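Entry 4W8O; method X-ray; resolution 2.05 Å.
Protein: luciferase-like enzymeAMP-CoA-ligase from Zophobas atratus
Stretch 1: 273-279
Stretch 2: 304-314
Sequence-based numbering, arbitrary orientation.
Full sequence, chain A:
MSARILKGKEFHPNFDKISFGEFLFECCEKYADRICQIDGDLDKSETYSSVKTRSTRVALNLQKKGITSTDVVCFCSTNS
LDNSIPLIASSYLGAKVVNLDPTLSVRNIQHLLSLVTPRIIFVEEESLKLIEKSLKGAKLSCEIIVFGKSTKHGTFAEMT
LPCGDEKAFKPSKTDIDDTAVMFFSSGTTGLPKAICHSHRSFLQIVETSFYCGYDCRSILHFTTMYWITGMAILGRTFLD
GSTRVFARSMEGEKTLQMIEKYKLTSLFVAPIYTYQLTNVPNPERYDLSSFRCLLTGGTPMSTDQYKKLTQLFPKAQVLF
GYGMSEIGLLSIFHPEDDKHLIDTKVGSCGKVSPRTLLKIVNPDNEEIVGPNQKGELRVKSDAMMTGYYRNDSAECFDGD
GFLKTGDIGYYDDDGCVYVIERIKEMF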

# COMPACT_ATOMS: atom_id res chain seq x y z
N TYR A 273 5.32 11.27 13.00
CA TYR A 273 4.02 11.89 13.27
C TYR A 273 3.38 11.44 14.60
O TYR A 273 2.48 12.12 15.10
CB TYR A 273 3.04 11.64 12.12
CG TYR A 273 3.46 12.27 10.81
CD1 TYR A 273 3.30 13.63 10.58
CD2 TYR A 273 4.02 11.49 9.79
CE1 TYR A 273 3.68 14.20 9.39
CE2 TYR A 273 4.41 12.06 8.59
CZ TYR A 273 4.24 13.41 8.40
OH TYR A 273 4.63 13.96 7.21
N THR A 274 3.84 10.33 15.18
CA THR A 274 3.27 9.87 16.46
C THR A 274 3.56 10.83 17.61
O THR A 274 2.85 10.82 18.60
CB THR A 274 3.78 8.48 16.89
OG1 THR A 274 5.19 8.51 17.10
CG2 THR A 274 3.42 7.43 15.86
N TYR A 275 4.61 11.64 17.46
CA TYR A 275 4.94 12.66 18.45
C TYR A 275 3.85 13.72 18.56
O TYR A 275 3.72 14.34 19.62
CB TYR A 275 6.31 13.29 18.14
CG TYR A 275 7.46 12.37 18.47
CD1 TYR A 275 7.95 11.46 17.53
CD2 TYR A 275 8.05 12.38 19.73
CE1 TYR A 275 8.99 10.60 17.84
CE2 TYR A 275 9.08 11.52 20.05
CZ TYR A 275 9.55 10.63 19.10
OH TYR A 275 10.58 9.78 19.43
N GLN A 276 3.06 13.91 17.51
CA GLN A 276 1.89 14.77 17.58
C GLN A 276 0.77 14.17 18.45
O GLN A 276 -0.01 14.91 19.05
CB GLN A 276 1.35 15.10 16.19
CG GLN A 276 2.30 15.96 15.37
CD GLN A 276 1.64 16.53 14.12
OE1 GLN A 276 0.48 16.94 14.15
NE2 GLN A 276 2.39 16.56 13.02
N LEU A 277 0.70 12.84 18.50
CA LEU A 277 -0.29 12.16 19.34
C LEU A 277 0.06 12.26 20.82
O LEU A 277 -0.79 12.60 21.63
CB LEU A 277 -0.41 10.68 18.97
CG LEU A 277 -0.79 10.37 17.52
CD1 LEU A 277 -0.67 8.89 17.24
CD2 LEU A 277 -2.20 10.87 17.23
N THR A 278 1.31 11.97 21.15
CA THR A 278 1.77 11.97 22.54
C THR A 278 1.88 13.37 23.15
O THR A 278 1.97 13.49 24.36
CB THR A 278 3.12 11.25 22.66
OG1 THR A 278 4.02 11.76 21.68
CG2 THR A 278 2.95 9.73 22.45
N ASN A 279 1.88 14.41 22.33
CA ASN A 279 1.89 15.78 22.83
C ASN A 279 0.50 16.42 22.91
O ASN A 279 0.37 17.60 23.23
CB ASN A 279 2.84 16.63 21.99
CG ASN A 279 4.28 16.38 22.35
OD1 ASN A 279 4.80 16.96 23.30
ND2 ASN A 279 4.94 15.50 21.60
N ASP A 304 11.37 5.13 24.42
CA ASP A 304 10.54 6.04 25.22
C ASP A 304 9.27 6.44 24.48
O ASP A 304 8.20 6.50 25.07
CB ASP A 304 11.31 7.29 25.67
CG ASP A 304 12.00 7.08 27.00
OD1 ASP A 304 12.29 5.91 27.34
OD2 ASP A 304 12.26 8.07 27.72
N GLN A 305 9.39 6.71 23.18
CA GLN A 305 8.21 7.06 22.40
C GLN A 305 7.28 5.87 22.27
O GLN A 305 6.06 6.00 22.39
CB GLN A 305 8.62 7.57 21.00
CG GLN A 305 7.46 8.04 20.14
CD GLN A 305 6.67 9.16 20.76
OE1 GLN A 305 7.05 9.71 21.79
NE2 GLN A 305 5.55 9.51 20.14
N TYR A 306 7.87 4.70 22.02
CA TYR A 306 7.12 3.45 21.96
C TYR A 306 6.31 3.27 23.25
O TYR A 306 5.10 3.05 23.20
CB TYR A 306 8.07 2.26 21.73
CG TYR A 306 7.32 0.97 21.57
CD1 TYR A 306 6.95 0.22 22.68
CD2 TYR A 306 6.93 0.52 20.31
CE1 TYR A 306 6.24 -0.96 22.54
CE2 TYR A 306 6.21 -0.66 20.16
CZ TYR A 306 5.87 -1.39 21.28
OH TYR A 306 5.16 -2.56 21.14
N LYS A 307 6.97 3.41 24.39
CA LYS A 307 6.30 3.30 25.69
C LYS A 307 5.19 4.33 25.86
O LYS A 307 4.09 3.99 26.29
CB LYS A 307 7.29 3.45 26.84
CG LYS A 307 8.11 2.21 27.12
CD LYS A 307 8.81 2.30 28.47
CE LYS A 307 9.52 1.00 28.82
NZ LYS A 307 10.63 0.72 27.88
N LYS A 308 5.49 5.59 25.53
CA LYS A 308 4.50 6.66 25.65
C LYS A 308 3.25 6.34 24.83
O LYS A 308 2.14 6.62 25.27
CB LYS A 308 5.08 8.02 25.21
CG LYS A 308 6.00 8.67 26.24
CD LYS A 308 6.29 10.12 25.87
CE LYS A 308 7.21 10.80 26.88
NZ LYS A 308 8.62 10.93 26.41
N LEU A 309 3.44 5.75 23.65
CA LEU A 309 2.32 5.37 22.80
C LEU A 309 1.45 4.27 23.42
O LEU A 309 0.23 4.32 23.30
CB LEU A 309 2.80 4.95 21.41
CG LEU A 309 3.27 6.10 20.51
CD1 LEU A 309 4.04 5.58 19.30
CD2 LEU A 309 2.09 6.96 20.08
N THR A 310 2.06 3.30 24.08
CA THR A 310 1.29 2.23 24.74
C THR A 310 0.50 2.79 25.92
O THR A 310 -0.58 2.30 26.23
CB THR A 310 2.18 1.07 25.23
OG1 THR A 310 3.17 1.57 26.13
CG2 THR A 310 2.86 0.38 24.08
N GLN A 311 1.05 3.81 26.58
CA GLN A 311 0.35 4.49 27.66
C GLN A 311 -0.83 5.31 27.13
O GLN A 311 -1.91 5.30 27.72
CB GLN A 311 1.29 5.40 28.44
CG GLN A 311 2.41 4.66 29.16
CD GLN A 311 3.37 5.62 29.83
OE1 GLN A 311 4.40 6.00 29.26
NE2 GLN A 311 3.04 6.03 31.05
N LEU A 312 -0.62 6.00 26.01
CA LEU A 312 -1.69 6.78 25.40
C LEU A 312 -2.86 5.87 24.97
O LEU A 312 -4.03 6.24 25.11
CB LEU A 312 -1.15 7.54 24.19
CG LEU A 312 -2.14 8.38 23.39
CD1 LEU A 312 -2.89 9.34 24.30
CD2 LEU A 312 -1.42 9.15 22.28
N PHE A 313 -2.52 4.69 24.46
CA PHE A 313 -3.50 3.72 23.98
C PHE A 313 -3.37 2.43 24.79
O PHE A 313 -2.76 1.47 24.32
CB PHE A 313 -3.26 3.41 22.50
CG PHE A 313 -3.34 4.61 21.61
CD1 PHE A 313 -4.56 5.22 21.37
CD2 PHE A 313 -2.20 5.11 20.99
CE1 PHE A 313 -4.64 6.33 20.54
CE2 PHE A 313 -2.27 6.21 20.16
CZ PHE A 313 -3.49 6.82 19.94
N PRO A 314 -3.95 2.40 26.00
CA PRO A 314 -3.75 1.26 26.90
C PRO A 314 -4.39 -0.05 26.43
O PRO A 314 -3.88 -1.12 26.76
CB PRO A 314 -4.38 1.74 28.22
CG PRO A 314 -5.37 2.77 27.83
CD PRO A 314 -4.85 3.42 26.57
O HOH W 1 6.23 12.31 22.86

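A short, weakly bonded helix, about 274-278, lies across helix 304-312; their axes approach to 10.0 Å and cross at 52°, and T274, Y275, L277 and T278 supply the short helix's side of the contact. Q305 is the main bump. With chi1 t and chi2 p, its side chain folds into the hollow bounded by T274, Y275 and T278, and its amide finds partners there: Q305 NE2 donates to T274 OG1 (3.2 Å) and to T278 OG1 (3.1 Å), spending both amide protons on hydroxyls one helical turn apart. Water 1 closes the other end, donating to Q305 OE1 (2.9 Å) and lying 2.6 Å from T278 OG1. The Y275 ring roofs this side chain, with Q305 CG 3.9 Å from the ring centroid, over the face, in a CH-pi contact. Beside the polar patch the surfaces turn apolar. The T278 methyl, CG2, sits between K308 CB (3.9 Å) and L309 CD2 (3.7 Å), while L309 CD1 comes 3.8 Å from T274 CB. L277 fits among L309, L312 and F313: its CB meets L312 CD2 at 3.8 Å, and its CD1 reaches L309 CD2 at 4.4 Å and F313 CE2 at 4.3 Å, near the plane of the ring at its edge. F313, the first residue after the helix to leave helical phi/psi, adds its ring to this apolar wall.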